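Local coordinates for cupin domain protein (Microcystis aeruginosa DIANCHI905, PDB 5ZBF) that probably acts as a cupin-superfamily isomerase in making the Choi moiety of aeruginosins, and binds iron(II) together with 3-(4-hydroxyphenyl)pyruvic acid, at residues P46-G51 and R101-L106; I75-A80 and S133-V138. All blocks are in the same frame, centred on the assembly; numbering follows the deposited sequence.

Contact 1: P46-G51 and R101-L106. With FE2 (Fe (II) ion), chain C; ENO (3-(4-hydroxy-phenyl)pyruvic acid), chain B.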
loop_
_atom_site.group_PDB
_atom_site.type_symbol
_atom_site.label_atom_id
_atom_site.label_comp_id
_atom_site.label_asym_id
_atom_site.label_seq_id
_atom_site.Cartn_x
_atom_site.Cartn_y
_atom_site.Cartn_z
ATOM N N PRO A 46 11.405 -15.211 -1.999
ATOM C CA PRO A 46 12.130 -14.515 -3.060
ATOM C C PRO A 46 11.508 -13.170 -3.438
ATOM O O PRO A 46 12.207 -12.299 -3.955
ATOM C CB PRO A 46 12.080 -15.500 -4.234
ATOM C CG PRO A 46 10.882 -16.342 -3.982
ATOM C CD PRO A 46 10.704 -16.412 -2.494
ATOM N N GLU A 47 10.219 -12.989 -3.172
ATOM C CA GLU A 47 9.598 -11.688 -3.406
ATOM C C GLU A 47 10.112 -10.671 -2.396
ATOM O O GLU A 47 10.226 -10.965 -1.195
ATOM C CB GLU A 47 8.075 -11.763 -3.312
ATOM C CG GLU A 47 7.416 -12.624 -4.388
ATOM C CD GLU A 47 7.397 -14.110 -4.071
ATOM O OE1 GLU A 47 7.784 -14.510 -2.948
ATOM O OE2 GLU A 47 6.988 -14.888 -4.958
ATOM N N SER A 48 10.438 -9.483 -2.899
ATOM C CA SER A 48 10.652 -8.316 -2.053
ATOM C C SER A 48 9.313 -7.850 -1.519
ATOM O O SER A 48 8.275 -8.035 -2.168
ATOM C CB SER A 48 11.289 -7.182 -2.847
ATOM O OG SER A 48 12.542 -7.571 -3.368
ATOM N N GLN A 49 9.346 -7.231 -0.346
ATOM C CA GLN A 49 8.130 -6.874 0.369
ATOM C C GLN A 49 8.253 -5.514 1.031
ATOM O O GLN A 49 9.292 -5.171 1.605
ATOM C CB GLN A 49 7.841 -7.943 1.422
ATOM C CG GLN A 49 6.607 -7.707 2.280
ATOM C CD GLN A 49 6.460 -8.752 3.364
ATOM O OE1 GLN A 49 6.324 -8.437 4.550
ATOM N NE2 GLN A 49 6.505 -10.007 2.961
ATOM N N ILE A 50 7.173 -4.750 0.938
ATOM C CA ILE A 50 7.016 -3.502 1.666
ATOM C C ILE A 50 5.618 -3.470 2.248
ATOM O O ILE A 50 4.734 -4.167 1.761
ATOM C CB ILE A 50 7.190 -2.266 0.755
ATOM C CG1 ILE A 50 6.203 -2.303 -0.425
ATOM C CG2 ILE A 50 8.622 -2.194 0.240
ATOM C CD1 ILE A 50 6.249 -1.086 -1.323
ATOM N N GLY A 51 5.408 -2.637 3.258
ATOM C CA GLY A 51 4.077 -2.478 3.814
ATOM C C GLY A 51 3.975 -1.418 4.877
ATOM O O GLY A 51 4.978 -0.865 5.297
ATOM N N ARG A 101 6.642 -8.502 -4.690
ATOM C CA ARG A 101 7.030 -8.485 -6.093
ATOM C C ARG A 101 8.452 -9.000 -6.199
ATOM O O ARG A 101 9.285 -8.664 -5.355
ATOM C CB ARG A 101 6.978 -7.050 -6.614
ATOM C CG ARG A 101 7.307 -6.906 -8.079
ATOM C CD ARG A 101 7.508 -5.456 -8.451
ATOM N NE ARG A 101 7.891 -5.351 -9.850
ATOM C CZ ARG A 101 7.051 -5.455 -10.879
ATOM N NH1 ARG A 101 7.522 -5.339 -12.110
ATOM N NH2 ARG A 101 5.750 -5.666 -10.690
ATOM N N ILE A 102 8.728 -9.825 -7.210
ATOM C CA ILE A 102 10.107 -10.182 -7.543
ATOM C C ILE A 102 10.722 -8.955 -8.202
ATOM O O ILE A 102 10.293 -8.552 -9.284
ATOM C CB ILE A 102 10.199 -11.380 -8.513
ATOM C CG1 ILE A 102 9.564 -12.635 -7.900
ATOM C CG2 ILE A 102 11.657 -11.638 -8.898
ATOM C CD1 ILE A 102 10.347 -13.243 -6.758
ATOM N N THR A 103 11.703 -8.353 -7.531
ATOM C CA THR A 103 12.301 -7.112 -7.997
ATOM C C THR A 103 13.639 -7.312 -8.671
ATOM O O THR A 103 14.357 -8.274 -8.415
ATOM C CB THR A 103 12.515 -6.103 -6.851
ATOM O OG1 THR A 103 13.330 -6.688 -5.825
ATOM C CG2 THR A 103 11.195 -5.668 -6.284
ATOM N N SER A 104 13.972 -6.362 -9.535
ATOM C CA SER A 104 15.260 -6.320 -10.202
ATOM C C SER A 104 16.202 -5.233 -9.653
ATOM O O SER A 104 17.411 -5.286 -9.899
ATOM C CB SER A 104 15.032 -6.082 -11.698
ATOM O OG SER A 104 14.126 -5.002 -11.907
ATOM N N SER A 105 15.658 -4.271 -8.913
ATOM C CA SER A 105 16.391 -3.083 -8.449
ATOM C C SER A 105 17.515 -3.405 -7.463
ATOM O O SER A 105 17.488 -4.438 -6.793
ATOM C CB SER A 105 15.425 -2.096 -7.762
ATOM O OG SER A 105 14.303 -1.764 -8.573
ATOM N N LEU A 106 18.487 -2.494 -7.362
ATOM C CA LEU A 106 19.550 -2.576 -6.354
ATOM C C LEU A 106 18.979 -2.536 -4.930
ATOM O O LEU A 106 17.891 -2.022 -4.732
ATOM C CB LEU A 106 20.561 -1.437 -6.542
ATOM C CG LEU A 106 21.519 -1.623 -7.713
ATOM C CD1 LEU A 106 22.306 -0.347 -7.967
ATOM C CD2 LEU A 106 22.441 -2.805 -7.474
HETATM FE FE FE2 C . 6.838 -11.768 4.109
HETATM O O4 ENO B . 5.600 -10.918 5.592
HETATM C C9 ENO B . 3.026 -13.623 7.811
HETATM C C8 ENO B . 3.380 -14.744 8.563
HETATM C C7 ENO B . 4.654 -14.840 9.126
HETATM C C6 ENO B . 5.569 -13.807 8.935
HETATM C C5 ENO B . 5.214 -12.688 8.184
HETATM C C4 ENO B . 3.943 -12.588 7.620
HETATM O O3 ENO B . 5.008 -15.934 9.860
HETATM C C3 ENO B . 3.586 -11.364 6.798
HETATM C C2 ENO B . 4.456 -11.380 5.550
HETATM C C1 ENO B . 3.958 -11.969 4.303
HETATM O O2 ENO B . 2.728 -12.175 4.130
HETATM O O1 ENO B . 4.799 -12.261 3.421
HETATM O O HOH W 1 12.694 -9.702 -5.136
#
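Ser48 and Thr103 meet hydroxyl to hydroxyl, with 2.7 Å between Ser48 OG and Thr103 OG1, a hydrogen bond that either group could donate. The serine OG lies beside its own backbone N (chi1 -60°), whereas the threonine OG1 takes the crowded position between backbone N and carbonyl carbon (chi1 57°), with Thr103 CG2, anti to the carbonyl carbon, 3.7 Å from Ser48 OG. The pair is a worked example of hydroxyls joined to the backbone of both segments by one water: it lies 2.8 Å from Ser48 OG, donates to Pro46 O and accepts from Thr103 N. Behind the hydroxyls, Ser48 and Arg101 form an antiparallel hydrogen-bonded pair, with Arg101 N to Ser48 O at 3.0 Å and Ser48 N to Arg101 O at 2.8 Å. Arg101 sends its guanidinium elsewhere, to Glu210 and Thr27. On the exposed flank, the side chains of Ile102 and Pro46 cross obliquely, Ile102 CD1 lying 3.8 Å from Pro46 CB, and CD1 also packs on Glu47 CG. One residue beyond the serine, Gln49 points away from Arg101-Leu106, and its side chain joins His43, His45 and His84 on the iron, which the bound 4-hydroxyphenylpyruvate chelates through O1 and O4. The spacing of His43, His45 and Gln49 follows the first metal-binding motif of cupins, with glutamine where glutamate is usual.

Contact 2: I75-A80 and S133-V138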
loop_
_atom_site.group_PDB
_atom_site.type_symbol
_atom_site.label_atom_id
_atom_site.label_comp_id
_atom_site.label_asym_id
_atom_site.label_seq_id
_atom_site.Cartn_x
_atom_site.Cartn_y
_atom_site.Cartn_z
ATOM N N ILE A 75 7.013 2.635 6.773
ATOM C CA ILE A 75 6.910 1.553 5.821
ATOM C C ILE A 75 8.078 0.588 6.068
ATOM O O ILE A 75 9.241 0.979 6.159
ATOM C CB ILE A 75 6.720 2.059 4.354
ATOM C CG1 ILE A 75 7.932 1.844 3.456
ATOM C CG2 ILE A 75 6.257 3.515 4.295
ATOM C CD1 ILE A 75 7.744 0.660 2.546
ATOM N N HIS A 76 7.737 -0.690 6.242
ATOM C CA HIS A 76 8.773 -1.717 6.411
ATOM C C HIS A 76 9.236 -2.148 5.029
ATOM O O HIS A 76 8.451 -2.146 4.078
ATOM C CB HIS A 76 8.295 -2.910 7.270
ATOM C CG HIS A 76 7.384 -3.866 6.562
ATOM N ND1 HIS A 76 6.017 -3.809 6.681
ATOM C CD2 HIS A 76 7.647 -4.914 5.743
ATOM C CE1 HIS A 76 5.469 -4.774 5.963
ATOM N NE2 HIS A 76 6.438 -5.456 5.378
ATOM N N VAL A 77 10.516 -2.511 4.922
ATOM C CA VAL A 77 11.112 -2.895 3.647
ATOM C C VAL A 77 11.943 -4.162 3.863
ATOM O O VAL A 77 12.943 -4.144 4.586
ATOM C CB VAL A 77 12.005 -1.764 3.080
ATOM C CG1 VAL A 77 12.534 -2.120 1.694
ATOM C CG2 VAL A 77 11.248 -0.438 3.028
ATOM N N ALA A 78 11.502 -5.264 3.258
ATOM C CA ALA A 78 12.214 -6.543 3.340
ATOM C C ALA A 78 12.617 -6.961 1.933
ATOM O O ALA A 78 11.776 -7.413 1.146
ATOM C CB ALA A 78 11.324 -7.599 3.973
ATOM N N ASP A 79 13.900 -6.793 1.608
ATOM C CA ASP A 79 14.396 -7.181 0.289
ATOM C C ASP A 79 14.359 -8.701 0.108
ATOM O O ASP A 79 14.044 -9.423 1.046
ATOM C CB ASP A 79 15.807 -6.636 0.077
ATOM C CG ASP A 79 15.821 -5.123 -0.171
ATOM O OD1 ASP A 79 14.754 -4.511 -0.437
ATOM O OD2 ASP A 79 16.912 -4.544 -0.101
ATOM N N ALA A 80 14.682 -9.164 -1.100
ATOM C CA ALA A 80 14.543 -10.577 -1.471
ATOM C C ALA A 80 15.241 -11.492 -0.477
ATOM O O ALA A 80 16.411 -11.281 -0.161
ATOM C CB ALA A 80 15.093 -10.812 -2.872
ATOM N N SER A 133 13.695 1.778 -3.038
ATOM C CA SER A 133 14.516 1.242 -4.116
ATOM C C SER A 133 13.711 0.833 -5.355
ATOM O O SER A 133 14.206 0.997 -6.475
ATOM C CB SER A 133 15.346 0.060 -3.610
ATOM O OG SER A 133 14.526 -1.010 -3.185
ATOM N N TRP A 134 12.488 0.318 -5.149
ATOM C CA TRP A 134 11.612 -0.145 -6.244
ATOM C C TRP A 134 10.177 0.436 -6.228
ATOM O O TRP A 134 9.312 -0.010 -6.987
ATOM C CB TRP A 134 11.558 -1.687 -6.262
ATOM C CG TRP A 134 11.020 -2.368 -5.016
ATOM C CD1 TRP A 134 11.718 -2.679 -3.886
ATOM C CD2 TRP A 134 9.693 -2.870 -4.814
ATOM N NE1 TRP A 134 10.909 -3.325 -2.985
ATOM C CE2 TRP A 134 9.659 -3.458 -3.533
ATOM C CE3 TRP A 134 8.534 -2.885 -5.594
ATOM C CZ2 TRP A 134 8.507 -4.038 -3.010
ATOM C CZ3 TRP A 134 7.387 -3.471 -5.076
ATOM C CH2 TRP A 134 7.384 -4.038 -3.798
ATOM N N PHE A 135 9.938 1.458 -5.408
ATOM C CA PHE A 135 8.582 1.921 -5.145
ATOM C C PHE A 135 8.566 3.362 -4.634
ATOM O O PHE A 135 9.538 3.845 -4.075
ATOM C CB PHE A 135 7.924 1.024 -4.076
ATOM C CG PHE A 135 8.661 1.039 -2.776
ATOM C CD1 PHE A 135 8.318 1.932 -1.770
ATOM C CD2 PHE A 135 9.762 0.209 -2.584
ATOM C CE1 PHE A 135 9.039 1.974 -0.588
ATOM C CE2 PHE A 135 10.484 0.249 -1.404
ATOM C CZ PHE A 135 10.117 1.128 -0.399
ATOM N N GLU A 136 7.424 4.018 -4.789
ATOM C CA GLU A 136 7.147 5.257 -4.079
ATOM C C GLU A 136 5.764 5.143 -3.465
ATOM O O GLU A 136 4.833 4.704 -4.131
ATOM C CB GLU A 136 7.202 6.459 -5.024
ATOM C CG GLU A 136 6.917 7.779 -4.332
ATOM C CD GLU A 136 7.120 8.991 -5.223
ATOM O OE1 GLU A 136 7.172 8.843 -6.462
ATOM O OE2 GLU A 136 7.210 10.107 -4.676
ATOM N N ILE A 137 5.633 5.546 -2.206
ATOM C CA ILE A 137 4.331 5.572 -1.542
ATOM C C ILE A 137 3.931 7.026 -1.303
ATOM O O ILE A 137 4.731 7.824 -0.834
ATOM C CB ILE A 137 4.344 4.750 -0.237
ATOM C CG1 ILE A 137 4.575 3.266 -0.584
ATOM C CG2 ILE A 137 3.037 4.918 0.535
ATOM C CD1 ILE A 137 4.686 2.355 0.613
ATOM N N VAL A 138 2.692 7.348 -1.658
ATOM C CA VAL A 138 2.143 8.690 -1.506
ATOM C C VAL A 138 0.816 8.584 -0.771
ATOM O O VAL A 138 -0.045 7.826 -1.177
ATOM C CB VAL A 138 1.907 9.351 -2.878
ATOM C CG1 VAL A 138 1.398 10.782 -2.702
ATOM C CG2 VAL A 138 3.190 9.314 -3.700
HETATM O O HOH W 2 11.751 -4.482 -0.507
#
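Phe135 reaches from its strand toward Ile75 and Val77. CB already points at strand 75-78, and CG is held between the backbone N and the carbonyl carbon (chi1 60°). On one flank of the ring, CD2 lies 3.6 Å above the plane of the Trp134 indole, offset toward its rim, while Trp134 CG lies in the plane of the phenyl at its edge. Farther out, CE1 comes to 3.6 Å from Ile75 CD1, the two side chains meeting tip to tip; Ile75 is modelled in two conformers, so this holds for one of them. At the far end, CZ stands 3.9 Å from Val77 CG2, the side chains passing obliquely, and 3.8 Å from Ile75 CD1 in the same conformer. Ile137 adds its CD1, 4.0 Å from Ile75 CD1, again in that conformer. An alanine in place of Phe135 would probably open a gap beside Val77 CG2 and Ile75 CD1 and remove the contact of CD2 with the Trp134 ring. At one end the chemistry turns polar: the Ser108 hydroxyl is hydrogen-bonded to both Asp79 OD1 and Ser133 OG, and a water donates to Asp79 OD1 and accepts from Trp134 NE1 in the indole plane. No direct hydrogen bond joins the segments; their nearly antiparallel strands, with axes 10.7 Å apart, face each other across apolar side chains, so the direct contact is apolar, with a water bridging Asp79 and Trp134 at the polar end.

Overall arrangement
From the N terminus the chain first lays down Pro46-Gly51 beside the iron site, then Ile75-Ala80 on the neighbouring strand. Arg101-Leu106 returns to the first segment and closes contact 1 over 49 intervening residues. Ser133-Val138 then comes back to the second, closing contact 2 over 52. The loops therefore cross rather than nest, and their centres lie about 8 Å apart. Probable backbone hydrogen bonds between Gln49 O and Ala78 N, and between Gly51 O and His76 N, join the two contacts, aided by a weak one between Ser105 and Ser133. Contact 1 ties strand 48-55 to strand 94-101, whereas contact 2 sets strand 74-78 against strand 135-142, consistent with the two cupin halves packing face to face.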